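Local coordinates for protein negative regulator of ofd1 (Schizosaccharomyces pombe, PDB 3MSV) that directly inhibits Ofd1, stabilises the Sre1 transcription factor domain for hypoxic gene expression, acts as a nuclear import adaptor and is required for correct translation termination, at residues A[176-181]-A[235-240]; A[182-187]-A[200-205]; A[278-283]-A[327-332]. One frame throughout, in Å; residues are numbered along the deposited sequence.

Interaction 1 (A[176-181]-A[235-240]); sequences YLEKVR and LYILSS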
loop_
_atom_site.group_PDB
_atom_site.type_symbol
_atom_site.label_atom_id
_atom_site.label_comp_id
_atom_site.label_asym_id
_atom_site.label_seq_id
_atom_site.Cartn_x
_atom_site.Cartn_y
_atom_site.Cartn_z
ATOM N N TYR A 176 -7.279 -5.913 7.886
ATOM C CA TYR A 176 -6.756 -5.213 9.056
ATOM C C TYR A 176 -6.466 -3.763 8.688
ATOM O O TYR A 176 -6.688 -2.849 9.472
ATOM C CB TYR A 176 -5.506 -5.895 9.621
ATOM C CG TYR A 176 -5.783 -7.205 10.373
ATOM C CD1 TYR A 176 -5.005 -8.324 10.148
ATOM C CD2 TYR A 176 -6.823 -7.311 11.309
ATOM C CE1 TYR A 176 -5.235 -9.503 10.814
ATOM C CE2 TYR A 176 -7.051 -8.517 12.016
ATOM C CZ TYR A 176 -6.255 -9.603 11.743
ATOM O OH TYR A 176 -6.436 -10.811 12.378
ATOM N N LEU A 177 -5.999 -3.539 7.468
ATOM C CA LEU A 177 -5.623 -2.189 7.087
ATOM C C LEU A 177 -6.843 -1.306 6.852
ATOM O O LEU A 177 -6.820 -0.123 7.218
ATOM C CB LEU A 177 -4.658 -2.182 5.902
ATOM C CG LEU A 177 -3.248 -2.656 6.287
ATOM C CD1 LEU A 177 -2.394 -2.799 5.040
ATOM C CD2 LEU A 177 -2.572 -1.716 7.309
ATOM N N GLU A 178 -7.913 -1.863 6.280
ATOM C CA GLU A 178 -9.148 -1.074 6.148
ATOM C C GLU A 178 -9.738 -0.759 7.522
ATOM O O GLU A 178 -10.352 0.291 7.733
ATOM C CB GLU A 178 -10.197 -1.786 5.289
ATOM C CG GLU A 178 -9.795 -2.008 3.851
ATOM C CD GLU A 178 -9.574 -0.719 3.060
ATOM O OE1 GLU A 178 -10.120 0.363 3.429
ATOM O OE2 GLU A 178 -8.841 -0.795 2.046
ATOM N N LYS A 179 -9.573 -1.671 8.464
ATOM C CA LYS A 179 -10.040 -1.401 9.819
ATOM C C LYS A 179 -9.284 -0.177 10.389
ATOM O O LYS A 179 -9.891 0.703 11.001
ATOM C CB LYS A 179 -9.853 -2.631 10.701
ATOM C CG LYS A 179 -10.303 -2.461 12.122
ATOM C CD LYS A 179 -11.835 -2.403 12.282
ATOM C CE LYS A 179 -12.232 -2.421 13.786
ATOM N NZ LYS A 179 -13.714 -2.185 14.004
ATOM N N VAL A 180 -7.974 -0.126 10.155
ATOM C CA VAL A 180 -7.156 1.001 10.604
ATOM C C VAL A 180 -7.722 2.304 10.065
ATOM O O VAL A 180 -7.854 3.281 10.809
ATOM C CB VAL A 180 -5.703 0.905 10.129
ATOM C CG1 VAL A 180 -5.033 2.266 10.243
ATOM C CG2 VAL A 180 -4.932 -0.150 10.930
ATOM N N ARG A 181 -8.064 2.315 8.772
ATOM C CA ARG A 181 -8.549 3.540 8.127
ATOM C C ARG A 181 -9.840 3.984 8.727
ATOM O O ARG A 181 -10.055 5.171 8.968
ATOM C CB ARG A 181 -8.738 3.365 6.626
ATOM C CG ARG A 181 -9.201 4.660 5.919
ATOM C CD ARG A 181 -9.459 4.396 4.413
ATOM N NE ARG A 181 -10.243 3.179 4.260
ATOM C CZ ARG A 181 -11.551 3.118 4.476
ATOM N NH1 ARG A 181 -12.222 4.214 4.804
ATOM N NH2 ARG A 181 -12.194 1.972 4.344
ATOM N N LEU A 235 -2.161 -0.981 1.242
ATOM C CA LEU A 235 -0.800 -0.659 1.690
ATOM C C LEU A 235 -0.581 0.856 1.826
ATOM O O LEU A 235 0.304 1.285 2.566
ATOM C CB LEU A 235 0.240 -1.258 0.752
ATOM C CG LEU A 235 1.022 -2.472 1.246
ATOM C CD1 LEU A 235 0.267 -3.359 2.237
ATOM C CD2 LEU A 235 1.565 -3.253 0.070
ATOM N N TYR A 236 -1.384 1.662 1.135
ATOM C CA TYR A 236 -1.289 3.123 1.285
ATOM C C TYR A 236 -1.679 3.587 2.687
ATOM O O TYR A 236 -1.145 4.579 3.178
ATOM C CB TYR A 236 -2.129 3.872 0.234
ATOM C CG TYR A 236 -1.445 3.992 -1.118
ATOM C CD1 TYR A 236 -1.864 3.226 -2.213
ATOM C CD2 TYR A 236 -0.364 4.876 -1.302
ATOM C CE1 TYR A 236 -1.225 3.328 -3.463
ATOM C CE2 TYR A 236 0.284 4.996 -2.553
ATOM C CZ TYR A 236 -0.150 4.215 -3.629
ATOM O OH TYR A 236 0.492 4.329 -4.864
ATOM N N ILE A 237 -2.629 2.887 3.310
ATOM C CA ILE A 237 -3.059 3.174 4.676
ATOM C C ILE A 237 -1.887 2.959 5.627
ATOM O O ILE A 237 -1.619 3.768 6.508
ATOM C CB ILE A 237 -4.228 2.241 5.092
ATOM C CG1 ILE A 237 -5.434 2.468 4.163
ATOM C CG2 ILE A 237 -4.608 2.460 6.553
ATOM C CD1 ILE A 237 -6.380 1.309 4.075
ATOM N N LEU A 238 -1.177 1.854 5.439
ATOM C CA LEU A 238 -0.024 1.566 6.272
ATOM C C LEU A 238 1.077 2.605 6.076
ATOM O O LEU A 238 1.719 3.014 7.040
ATOM C CB LEU A 238 0.511 0.180 5.959
ATOM C CG LEU A 238 1.716 -0.328 6.756
ATOM C CD1 LEU A 238 1.477 -0.275 8.298
ATOM C CD2 LEU A 238 2.051 -1.737 6.277
ATOM N N SER A 239 1.292 3.033 4.832
ATOM C CA SER A 239 2.396 3.947 4.540
ATOM C C SER A 239 2.156 5.275 5.221
ATOM O O SER A 239 3.045 5.814 5.882
ATOM C CB SER A 239 2.556 4.179 3.033
ATOM O OG SER A 239 2.840 2.967 2.365
ATOM N N SER A 240 0.956 5.809 5.051
ATOM C CA SER A 240 0.658 7.115 5.591
ATOM C C SER A 240 0.497 7.074 7.107
ATOM O O SER A 240 0.841 8.040 7.802
ATOM C CB SER A 240 -0.566 7.701 4.929
ATOM O OG SER A 240 -1.562 6.723 4.857
#
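OE1 of E178, next to the side chain of I237, is gripped by two nitrogens of R181, which comes at it side-on with NE and NH2. The shorter bond runs from R181 NH2 to E178 OE1, 2.8 Å; OE1 lies in the guanidinium plane and is met by both donors nearly in line with its C-O bond. A bend at chi2 of E178 (-63°) and another at chi3 of R181 (46°) fold the two ends together; R181 NH2 also has E144 as a salt-bridge partner.

Beside this ion pair I237 enters as a knob, in a hole made by L177, E178, V180 and R181. Its CD1 lies 3.8 Å from E178 OE2, with the two side chains crossing at about a right angle, and 4.0 Å from R181 CB. The other branch, CG2, reaches L177 O at 3.5 Å and V180 CG1 at 3.7 Å. With an alanine here in place of E178, NE of R181 would probably lose its acceptor and CD1 of I237 the carboxylate that lies across it.

This is helix-on-helix packing within an all-helical repeat fold: helices 166-189 and 235-244 cross at 54°, their axes 8.9 Å apart at these segments. Deeper in, L177 divides its two methyls, CD1 lying 3.9 Å from L235 CD1 and CD2 equally far from L238 CB. Helix 198-217 adds A209 against L177 and L213 against L235, while I261 of helix 251-267 packs on L238.

Interaction 2 (A[182-187]-A[200-205]); sequences VLVWRH and QLVNPY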
loop_
_atom_site.group_PDB
_atom_site.type_symbol
_atom_site.label_atom_id
_atom_site.label_comp_id
_atom_site.label_asym_id
_atom_site.label_seq_id
_atom_site.Cartn_x
_atom_site.Cartn_y
_atom_site.Cartn_z
ATOM N N VAL A 182 -10.728 3.045 8.973
ATOM C CA VAL A 182 -11.991 3.411 9.576
ATOM C C VAL A 182 -11.809 3.872 11.031
ATOM O O VAL A 182 -12.503 4.773 11.483
ATOM C CB VAL A 182 -13.023 2.288 9.442
ATOM C CG1 VAL A 182 -14.202 2.521 10.383
ATOM C CG2 VAL A 182 -13.482 2.206 7.981
ATOM N N LEU A 183 -10.870 3.275 11.761
ATOM C CA LEU A 183 -10.693 3.647 13.164
ATOM C C LEU A 183 -10.170 5.091 13.249
ATOM O O LEU A 183 -10.641 5.888 14.059
ATOM C CB LEU A 183 -9.769 2.666 13.885
ATOM C CG LEU A 183 -10.396 1.341 14.337
ATOM C CD1 LEU A 183 -9.344 0.356 14.800
ATOM C CD2 LEU A 183 -11.456 1.546 15.407
ATOM N N VAL A 184 -9.226 5.420 12.372
ATOM C CA VAL A 184 -8.761 6.790 12.201
ATOM C C VAL A 184 -9.924 7.762 11.981
ATOM O O VAL A 184 -10.054 8.763 12.683
ATOM C CB VAL A 184 -7.767 6.891 11.051
ATOM C CG1 VAL A 184 -7.413 8.349 10.794
ATOM C CG2 VAL A 184 -6.522 6.102 11.395
ATOM N N TRP A 185 -10.789 7.453 11.029
ATOM C CA TRP A 185 -11.982 8.237 10.816
ATOM C C TRP A 185 -12.871 8.294 12.054
ATOM O O TRP A 185 -13.409 9.349 12.373
ATOM C CB TRP A 185 -12.805 7.643 9.674
ATOM C CG TRP A 185 -13.943 8.507 9.307
ATOM C CD1 TRP A 185 -13.938 9.496 8.372
ATOM C CD2 TRP A 185 -15.260 8.501 9.884
ATOM N NE1 TRP A 185 -15.171 10.098 8.319
ATOM C CE2 TRP A 185 -16.002 9.504 9.233
ATOM C CE3 TRP A 185 -15.879 7.745 10.880
ATOM C CZ2 TRP A 185 -17.342 9.773 9.549
ATOM C CZ3 TRP A 185 -17.204 8.005 11.193
ATOM C CH2 TRP A 185 -17.923 9.016 10.532
ATOM N N ARG A 186 -13.087 7.156 12.722
ATOM C CA ARG A 186 -13.935 7.171 13.910
ATOM C C ARG A 186 -13.295 8.047 15.006
ATOM O O ARG A 186 -13.977 8.743 15.766
ATOM C CB ARG A 186 -14.226 5.744 14.425
ATOM C CG ARG A 186 -15.173 4.899 13.493
ATOM C CD ARG A 186 -15.352 3.476 14.014
ATOM N NE ARG A 186 -15.777 3.488 15.421
ATOM C CZ ARG A 186 -15.680 2.450 16.239
ATOM N NH1 ARG A 186 -15.203 1.295 15.795
ATOM N NH2 ARG A 186 -16.073 2.565 17.497
ATOM N N HIS A 187 -11.975 8.000 15.083
ATOM C CA HIS A 187 -11.284 8.769 16.081
ATOM C C HIS A 187 -11.510 10.275 15.839
ATOM O O HIS A 187 -11.636 11.044 16.791
ATOM C CB HIS A 187 -9.805 8.427 16.103
ATOM C CG HIS A 187 -8.978 9.435 16.831
ATOM N ND1 HIS A 187 -8.691 9.332 18.178
ATOM C CD2 HIS A 187 -8.399 10.581 16.408
ATOM C CE1 HIS A 187 -7.956 10.365 18.547
ATOM N NE2 HIS A 187 -7.763 11.137 17.491
ATOM N N GLN A 200 -2.878 4.378 20.009
ATOM C CA GLN A 200 -3.392 3.380 20.935
ATOM C C GLN A 200 -4.514 2.574 20.258
ATOM O O GLN A 200 -4.533 1.338 20.326
ATOM C CB GLN A 200 -3.863 4.056 22.235
ATOM C CG GLN A 200 -4.528 3.124 23.238
ATOM C CD GLN A 200 -3.543 2.186 23.895
ATOM O OE1 GLN A 200 -2.339 2.449 23.921
ATOM N NE2 GLN A 200 -4.047 1.080 24.426
ATOM N N LEU A 201 -5.429 3.268 19.584
ATOM C CA LEU A 201 -6.574 2.630 18.916
ATOM C C LEU A 201 -6.134 1.682 17.838
ATOM O O LEU A 201 -6.701 0.627 17.622
ATOM C CB LEU A 201 -7.393 3.689 18.188
ATOM C CG LEU A 201 -8.744 4.216 18.619
ATOM C CD1 LEU A 201 -9.337 4.938 17.413
ATOM C CD2 LEU A 201 -9.691 3.110 19.107
ATOM N N VAL A 202 -5.104 2.092 17.127
ATOM C CA VAL A 202 -4.857 1.552 15.815
ATOM C C VAL A 202 -3.660 0.576 15.767
ATOM O O VAL A 202 -3.664 -0.372 14.988
ATOM C CB VAL A 202 -4.750 2.764 14.856
ATOM C CG1 VAL A 202 -3.744 2.569 13.804
ATOM C CG2 VAL A 202 -6.129 3.141 14.336
ATOM N N ASN A 203 -2.662 0.772 16.634
ATOM C CA ASN A 203 -1.466 -0.064 16.599
ATOM C C ASN A 203 -1.745 -1.562 16.611
ATOM O O ASN A 203 -1.070 -2.306 15.924
ATOM C CB ASN A 203 -0.507 0.266 17.749
ATOM C CG ASN A 203 0.342 1.496 17.478
ATOM O OD1 ASN A 203 1.107 1.909 18.339
ATOM N ND2 ASN A 203 0.201 2.092 16.302
ATOM N N PRO A 204 -2.730 -2.020 17.407
ATOM C CA PRO A 204 -2.981 -3.467 17.390
ATOM C C PRO A 204 -3.357 -4.013 15.992
ATOM O O PRO A 204 -3.057 -5.171 15.681
ATOM C CB PRO A 204 -4.146 -3.638 18.391
ATOM C CG PRO A 204 -4.022 -2.419 19.322
ATOM C CD PRO A 204 -3.596 -1.315 18.375
ATOM N N TYR A 205 -4.009 -3.205 15.161
ATOM C CA TYR A 205 -4.392 -3.687 13.820
ATOM C C TYR A 205 -3.241 -3.481 12.835
ATOM O O TYR A 205 -3.049 -4.273 11.914
ATOM C CB TYR A 205 -5.652 -2.982 13.332
ATOM C CG TYR A 205 -6.872 -3.340 14.150
ATOM C CD1 TYR A 205 -7.310 -2.516 15.182
ATOM C CD2 TYR A 205 -7.570 -4.511 13.909
ATOM C CE1 TYR A 205 -8.444 -2.846 15.940
ATOM C CE2 TYR A 205 -8.685 -4.854 14.654
ATOM C CZ TYR A 205 -9.120 -4.019 15.657
ATOM O OH TYR A 205 -10.219 -4.369 16.394
#
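L183 points its CD1 methyl at the ring of Y205, and the two side chains stand at about a right angle to each other. They belong to an antiparallel helix hairpin, in which helices 166-189 and 198-217, successive in the chain, run at 173° with their axes 9.7 Å apart at these segments. CG of L183 lies anti to its carbonyl carbon (chi1 -80°), and from there CD1 comes in obliquely to Y205 and sits 3.5 Å from CE1, with CD1 of the ring just as near.

V202 lies opposite the base of the leucine. Its CG2 approaches L183 CB to 3.7 Å and also meets V184 CG2 at 4.2 Å, the two valines crossing at a slant. From helix 198-217, L201 reaches over with a single methyl: its CD1 lies 3.7 Å from L183 O and 3.8 Å from H187 CB, spanning the carbonyl of L183 and the base of the H187 side chain one turn further along helix 166-189. I196, in the connection between the helices, packs on L201 too, and Y205 extends the packing back along helix 166-189 to Y176, K179 and V180.

The second helix is kinked within this contact. P204 has no N-H to give to the turn before it, and N of Y205 has no bond to that turn either; instead Y205 N donates to V202 O at 2.9 Å.

Interaction 3 (A[278-283]-A[327-332]); sequences YKLIAQ and NVIYTL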
loop_
_atom_site.group_PDB
_atom_site.type_symbol
_atom_site.label_atom_id
_atom_site.label_comp_id
_atom_site.label_asym_id
_atom_site.label_seq_id
_atom_site.Cartn_x
_atom_site.Cartn_y
_atom_site.Cartn_z
ATOM N N TYR A 278 -0.314 -2.253 -15.134
ATOM C CA TYR A 278 -0.250 -2.689 -13.746
ATOM C C TYR A 278 1.120 -2.374 -13.165
ATOM O O TYR A 278 1.239 -1.976 -12.014
ATOM C CB TYR A 278 -0.625 -4.173 -13.607
ATOM C CG TYR A 278 -2.058 -4.429 -14.039
ATOM C CD1 TYR A 278 -2.349 -5.099 -15.238
ATOM C CD2 TYR A 278 -3.122 -3.947 -13.287
ATOM C CE1 TYR A 278 -3.661 -5.304 -15.646
ATOM C CE2 TYR A 278 -4.435 -4.145 -13.691
ATOM C CZ TYR A 278 -4.695 -4.821 -14.866
ATOM O OH TYR A 278 -6.002 -5.002 -15.256
ATOM N N LYS A 279 2.152 -2.516 -13.976
ATOM C CA LYS A 279 3.487 -2.140 -13.545
ATOM C C LYS A 279 3.475 -0.696 -13.067
ATOM O O LYS A 279 4.061 -0.355 -12.046
ATOM C CB LYS A 279 4.470 -2.305 -14.691
ATOM C CG LYS A 279 4.721 -3.752 -15.079
ATOM C CD LYS A 279 5.933 -3.834 -16.007
ATOM C CE LYS A 279 6.134 -5.225 -16.544
ATOM N NZ LYS A 279 7.106 -5.216 -17.681
ATOM N N LEU A 280 2.775 0.141 -13.822
ATOM C CA LEU A 280 2.622 1.558 -13.533
ATOM C C LEU A 280 2.066 1.790 -12.129
ATOM O O LEU A 280 2.614 2.556 -11.348
ATOM C CB LEU A 280 1.640 2.153 -14.529
ATOM C CG LEU A 280 1.919 3.518 -15.134
ATOM C CD1 LEU A 280 0.608 4.336 -15.194
ATOM C CD2 LEU A 280 3.002 4.256 -14.364
ATOM N N ILE A 281 0.959 1.139 -11.815
ATOM C CA ILE A 281 0.332 1.350 -10.518
ATOM C C ILE A 281 1.256 1.012 -9.344
ATOM O O ILE A 281 1.324 1.762 -8.364
ATOM C CB ILE A 281 -0.975 0.569 -10.397
ATOM C CG1 ILE A 281 -1.920 0.990 -11.532
ATOM C CG2 ILE A 281 -1.604 0.797 -9.005
ATOM C CD1 ILE A 281 -3.287 0.314 -11.495
ATOM N N ALA A 282 1.959 -0.112 -9.461
ATOM C CA ALA A 282 2.933 -0.550 -8.470
ATOM C C ALA A 282 4.128 0.410 -8.340
ATOM O O ALA A 282 4.555 0.743 -7.226
ATOM C CB ALA A 282 3.433 -1.933 -8.824
ATOM N N GLN A 283 4.677 0.834 -9.475
ATOM C CA GLN A 283 5.845 1.705 -9.450
ATOM C C GLN A 283 5.499 3.095 -8.893
ATOM O O GLN A 283 6.306 3.717 -8.208
ATOM C CB GLN A 283 6.509 1.783 -10.840
ATOM C CG GLN A 283 7.078 0.438 -11.317
ATOM C CD GLN A 283 8.336 0.031 -10.562
ATOM O OE1 GLN A 283 8.803 0.738 -9.659
ATOM N NE2 GLN A 283 8.904 -1.099 -10.942
ATOM N N ASN A 327 12.229 7.379 -13.307
ATOM C CA ASN A 327 12.661 6.939 -14.630
ATOM C C ASN A 327 11.978 5.647 -15.082
ATOM O O ASN A 327 11.552 5.543 -16.243
ATOM C CB ASN A 327 14.191 6.843 -14.714
ATOM C CG ASN A 327 14.822 8.198 -14.981
ATOM O OD1 ASN A 327 14.516 8.829 -15.985
ATOM N ND2 ASN A 327 15.676 8.656 -14.085
ATOM N N VAL A 328 11.867 4.667 -14.178
ATOM C CA VAL A 328 11.162 3.432 -14.530
ATOM C C VAL A 328 9.725 3.766 -14.922
ATOM O O VAL A 328 9.226 3.287 -15.921
ATOM C CB VAL A 328 11.197 2.365 -13.409
ATOM C CG1 VAL A 328 10.281 1.192 -13.760
ATOM C CG2 VAL A 328 12.648 1.879 -13.162
ATOM N N ILE A 329 9.075 4.633 -14.157
ATOM C CA ILE A 329 7.710 5.004 -14.446
ATOM C C ILE A 329 7.645 5.696 -15.799
ATOM O O ILE A 329 6.728 5.477 -16.599
ATOM C CB ILE A 329 7.162 5.943 -13.359
ATOM C CG1 ILE A 329 6.850 5.161 -12.080
ATOM C CG2 ILE A 329 5.905 6.653 -13.837
ATOM C CD1 ILE A 329 6.799 6.022 -10.857
ATOM N N TYR A 330 8.634 6.536 -16.058
ATOM C CA TYR A 330 8.621 7.372 -17.252
ATOM C C TYR A 330 8.804 6.546 -18.518
ATOM O O TYR A 330 8.319 6.921 -19.581
ATOM C CB TYR A 330 9.698 8.449 -17.147
ATOM C CG TYR A 330 9.574 9.565 -18.149
ATOM C CD1 TYR A 330 8.446 10.381 -18.182
ATOM C CD2 TYR A 330 10.606 9.836 -19.039
ATOM C CE1 TYR A 330 8.339 11.414 -19.097
ATOM C CE2 TYR A 330 10.506 10.867 -19.942
ATOM C CZ TYR A 330 9.375 11.652 -19.963
ATOM O OH TYR A 330 9.293 12.672 -20.873
ATOM N N THR A 331 9.502 5.423 -18.418
ATOM C CA THR A 331 9.589 4.519 -19.560
ATOM C C THR A 331 8.268 3.788 -19.760
ATOM O O THR A 331 7.896 3.466 -20.868
ATOM C CB THR A 331 10.669 3.480 -19.346
ATOM O OG1 THR A 331 11.854 4.143 -18.912
ATOM C CG2 THR A 331 10.951 2.704 -20.635
ATOM N N LEU A 332 7.553 3.534 -18.673
ATOM C CA LEU A 332 6.301 2.790 -18.757
ATOM C C LEU A 332 5.199 3.664 -19.332
ATOM O O LEU A 332 4.345 3.203 -20.082
ATOM C CB LEU A 332 5.891 2.288 -17.374
ATOM C CG LEU A 332 6.762 1.172 -16.798
ATOM C CD1 LEU A 332 6.350 0.907 -15.343
ATOM C CD2 LEU A 332 6.647 -0.097 -17.655
#
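I329 turns its CG1 anti to the carbonyl carbon, chi1 -75°, and this carries the longer branch across to Q283. There CG1 comes within 3.6 Å of Q283 CB, and CD1 goes on to the backbone, 3.5 Å from Q283 O. Q283 has the same first-torsion setting but bends again at chi2 (-72°), which swings its amide round to V328. The two side chains meet at a slant, V328 CG1 lying 3.9 Å from Q283 NE2, so the valine methyl packs against the amide end.

The short branch of I329 has a different mate: its CG2 touches L280 CD2 at 3.8 Å, the two side chains crossing roughly perpendicular. These contacts join helices 276-302 and 308-332, neighbours in the chain that form an antiparallel helix hairpin of the C-terminal part of this helical-repeat protein. The segments run at 157° with their axes 9.7 Å apart; they are the opening turns of one helix and the last turns of the other, the end of the hairpin away from its connection.

L332, at the end of helix 308-332, puts both methyls onto K279. CD1 lies 3.8 Å from K279 CB, and CD2 lies near CD of the same lysine, which stretches past the leucine in an extended chain. NZ then hydrogen-bonds to P272 O, outside the pair. Over L280 and I329 lies R338 of helix 338-352. On the outer side of this last turn, OG1 and N of T331 reach N327 O from opposite faces of its carbonyl plane, the hydroxyl bond from T331 OG1 to N327 O measuring 3.0 Å.

How the interactions relate
Interactions 1 and 2 share helix 166-189 and have centres about 10 Å apart. Interaction 2 pairs it with the next helix, 198-217, and is nested along the chain inside the loop closed by interaction 1, which brings in helix 235-244. The two contacts touch: V180 packs on V202 and Y205, so they form continuous packing of three successive helices. Interaction 3 follows later in the chain, in the C-terminal part of the protein, its centre about 23 Å from that of interaction 1 and about 32 Å from that of interaction 2, which lies on the opposite side of the chain's centre. Pairing of helices near in sequence thus recurs in both parts of the protein.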